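Local atomic coordinates of methyl-accepting chemotaxis protein (Vibrio parahaemolyticus, PDB entry 4EXO), a protein that probably senses small molecules such as pyruvate through a periplasmic PAS-like Cache domain and relays the signal to the chemotaxis machinery. Residues Y63-I68 / K133-L138. Numbering follows the deposited sequence.
With PYR (pyruvic acid), chain B.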
loop_
_atom_site.group_PDB
_atom_site.type_symbol
_atom_site.label_atom_id
_atom_site.label_comp_id
_atom_site.label_asym_id
_atom_site.label_seq_id
_atom_site.Cartn_x
_atom_site.Cartn_y
_atom_site.Cartn_z
ATOM N N TYR A 63 -17.530 -5.689 -1.676
ATOM C CA TYR A 63 -18.918 -6.162 -1.830
ATOM C C TYR A 63 -19.100 -7.371 -0.930
ATOM O O TYR A 63 -18.132 -8.093 -0.706
ATOM C CB TYR A 63 -19.196 -6.590 -3.292
ATOM C CG TYR A 63 -19.151 -5.409 -4.255
ATOM C CD1 TYR A 63 -20.329 -4.733 -4.633
ATOM C CD2 TYR A 63 -17.929 -4.955 -4.753
ATOM C CE1 TYR A 63 -20.273 -3.631 -5.496
ATOM C CE2 TYR A 63 -17.869 -3.856 -5.661
ATOM C CZ TYR A 63 -19.051 -3.194 -5.985
ATOM O OH TYR A 63 -19.003 -2.118 -6.840
ATOM N N ASP A 64 -20.316 -7.600 -0.425
ATOM C CA ASP A 64 -20.570 -8.860 0.279
ATOM C C ASP A 64 -20.881 -9.970 -0.719
ATOM O O ASP A 64 -20.901 -9.734 -1.919
ATOM C CB ASP A 64 -21.590 -8.713 1.434
ATOM C CG ASP A 64 -23.027 -8.505 0.952
ATOM O OD1 ASP A 64 -23.301 -8.733 -0.241
ATOM O OD2 ASP A 64 -23.887 -8.115 1.798
ATOM N N SER A 65 -21.107 -11.191 -0.238
ATOM C CA SER A 65 -21.307 -12.341 -1.141
ATOM C C SER A 65 -22.610 -12.277 -1.937
ATOM O O SER A 65 -22.732 -12.959 -2.975
ATOM C CB SER A 65 -21.215 -13.691 -0.384
ATOM O OG SER A 65 -19.889 -13.885 0.051
ATOM N N GLN A 66 -23.555 -11.447 -1.489
ATOM C CA GLN A 66 -24.797 -11.212 -2.263
ATOM C C GLN A 66 -24.663 -10.093 -3.309
ATOM O O GLN A 66 -25.605 -9.800 -4.031
ATOM C CB GLN A 66 -25.994 -10.913 -1.319
ATOM C CG GLN A 66 -26.138 -11.891 -0.094
ATOM C CD GLN A 66 -25.839 -13.339 -0.439
ATOM O OE1 GLN A 66 -26.556 -13.970 -1.239
ATOM N NE2 GLN A 66 -24.776 -13.882 0.166
ATOM N N GLY A 67 -23.489 -9.467 -3.379
ATOM C CA GLY A 67 -23.228 -8.401 -4.357
ATOM C C GLY A 67 -23.599 -6.997 -3.864
ATOM O O GLY A 67 -23.656 -6.055 -4.665
ATOM N N ILE A 68 -23.886 -6.872 -2.579
ATOM C CA ILE A 68 -24.206 -5.567 -1.972
ATOM C C ILE A 68 -22.891 -4.830 -1.684
ATOM O O ILE A 68 -22.007 -5.356 -0.995
ATOM C CB ILE A 68 -25.022 -5.695 -0.705
ATOM C CG1 ILE A 68 -26.369 -6.378 -1.017
ATOM C CG2 ILE A 68 -25.306 -4.259 -0.097
ATOM C CD1 ILE A 68 -27.066 -6.910 0.256
ATOM N N LYS A 133 -14.672 -13.098 7.810
ATOM C CA LYS A 133 -15.266 -12.681 9.094
ATOM C C LYS A 133 -16.325 -11.619 8.887
ATOM O O LYS A 133 -17.361 -11.633 9.543
ATOM C CB LYS A 133 -14.198 -12.134 10.036
ATOM C CG LYS A 133 -14.734 -11.794 11.435
ATOM C CD LYS A 133 -13.639 -11.219 12.364
ATOM C CE LYS A 133 -12.451 -12.128 12.508
ATOM N NZ LYS A 133 -11.565 -11.559 13.603
ATOM N N TRP A 134 -16.060 -10.717 7.936
ATOM C CA TRP A 134 -16.999 -9.668 7.564
ATOM C C TRP A 134 -17.818 -9.909 6.281
ATOM O O TRP A 134 -18.653 -9.064 5.927
ATOM C CB TRP A 134 -16.219 -8.356 7.446
ATOM C CG TRP A 134 -15.762 -7.868 8.771
ATOM C CD1 TRP A 134 -16.165 -8.322 10.006
ATOM C CD2 TRP A 134 -14.845 -6.815 9.009
ATOM N NE1 TRP A 134 -15.531 -7.612 11.001
ATOM C CE2 TRP A 134 -14.716 -6.677 10.411
ATOM C CE3 TRP A 134 -14.104 -5.972 8.173
ATOM C CZ2 TRP A 134 -13.884 -5.716 10.993
ATOM C CZ3 TRP A 134 -13.275 -5.021 8.758
ATOM C CH2 TRP A 134 -13.168 -4.904 10.147
ATOM N N ASP A 135 -17.602 -11.056 5.628
ATOM C CA ASP A 135 -18.129 -11.372 4.303
ATOM C C ASP A 135 -17.831 -10.194 3.352
ATOM O O ASP A 135 -18.739 -9.696 2.682
ATOM C CB ASP A 135 -19.651 -11.654 4.342
ATOM C CG ASP A 135 -20.188 -12.206 3.043
ATOM O OD1 ASP A 135 -19.488 -13.016 2.389
ATOM O OD2 ASP A 135 -21.342 -11.840 2.655
ATOM N N TRP A 136 -16.583 -9.730 3.332
ATOM C CA TRP A 136 -16.170 -8.709 2.365
ATOM C C TRP A 136 -15.282 -9.329 1.316
ATOM O O TRP A 136 -14.245 -9.928 1.636
ATOM C CB TRP A 136 -15.416 -7.551 3.015
ATOM C CG TRP A 136 -16.255 -6.596 3.824
ATOM C CD1 TRP A 136 -17.612 -6.628 4.023
ATOM C CD2 TRP A 136 -15.771 -5.454 4.531
ATOM N NE1 TRP A 136 -17.998 -5.570 4.822
ATOM C CE2 TRP A 136 -16.879 -4.848 5.163
ATOM C CE3 TRP A 136 -14.502 -4.881 4.694
ATOM C CZ2 TRP A 136 -16.757 -3.672 5.918
ATOM C CZ3 TRP A 136 -14.378 -3.731 5.478
ATOM C CH2 TRP A 136 -15.493 -3.146 6.073
ATOM N N VAL A 137 -15.687 -9.133 0.062
ATOM C CA VAL A 137 -14.819 -9.307 -1.091
ATOM C C VAL A 137 -14.222 -7.924 -1.321
ATOM O O VAL A 137 -14.899 -7.015 -1.837
ATOM C CB VAL A 137 -15.619 -9.776 -2.315
ATOM C CG1 VAL A 137 -14.706 -9.863 -3.558
ATOM C CG2 VAL A 137 -16.266 -11.142 -2.046
ATOM N N LEU A 138 -12.987 -7.778 -0.866
ATOM C CA LEU A 138 -12.262 -6.487 -0.900
ATOM C C LEU A 138 -11.416 -6.479 -2.172
ATOM O O LEU A 138 -10.667 -7.419 -2.394
ATOM C CB LEU A 138 -11.345 -6.380 0.320
ATOM C CG LEU A 138 -10.427 -5.142 0.434
ATOM C CD1 LEU A 138 -11.282 -3.854 0.534
ATOM C CD2 LEU A 138 -9.475 -5.245 1.643
HETATM C C PYR B . -14.739 -0.918 -8.962
HETATM O O PYR B . -13.868 -1.311 -9.867
HETATM O OXT PYR B . -14.635 0.300 -8.467
HETATM C CA PYR B . -15.778 -1.773 -8.527
HETATM O O3 PYR B . -16.578 -1.306 -7.642
HETATM C CB PYR B . -16.016 -3.179 -9.063
HETATM O O HOH W 1 -23.047 -10.220 4.455
HETATM O O HOH W 2 -23.456 -13.614 2.534
#
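Tyr63 and Val137 form an antiparallel hydrogen-bonded pair in the sheet of this Cache domain, and just beyond it the carboxylate of Asp135 ties down the turn that leads from strand 61-63 to strand 69-72. Two backbone bonds close the pair: Val137 N reaches Tyr63 O at 2.8 Å, and Tyr63 N gives the return bond to Val137 O. Asp135 then grips Ser65 with both oxygens. Asp135 OD2 accepts Ser65 N at 3.0 Å, nearly straight at the hydrogen (172°) yet well above the carboxylate plane, while Asp135 OD1 accepts Ser65 OG through its syn lone pair at 2.5 Å. Asp135 CG lies anti to its backbone N (chi1 -170°), on the side of the turn. Asp64 CA makes a CA-H...O contact of 3.1 Å with Asp135 O, a buried carbonyl oxygen with no hydrogen-bond donor in the model. Asp64 OD1 accepts Ile68 N, just past the type I turn from Asp64 to Gly67, and weakly Gln66 N within it. Asp64 OD2 lies 4.6 Å from Asp135 OD2; the two would probably repel, and two waters donating to Asp135 OD2 may ease this. Tyr63 starts out on Val137's face of the sheet, but its ring leads away to pyruvate, where Tyr63 OH donates to O3 at 2.7 Å, in the ring plane. Strand 120-131 flanks the contact, Asp135 and Trp136 forming a G1 beta bulge against it and Tyr130 OH hydrogen-bonding Asp135 OD1, while Trp136 packs against helix 42-51 and strand 69-72.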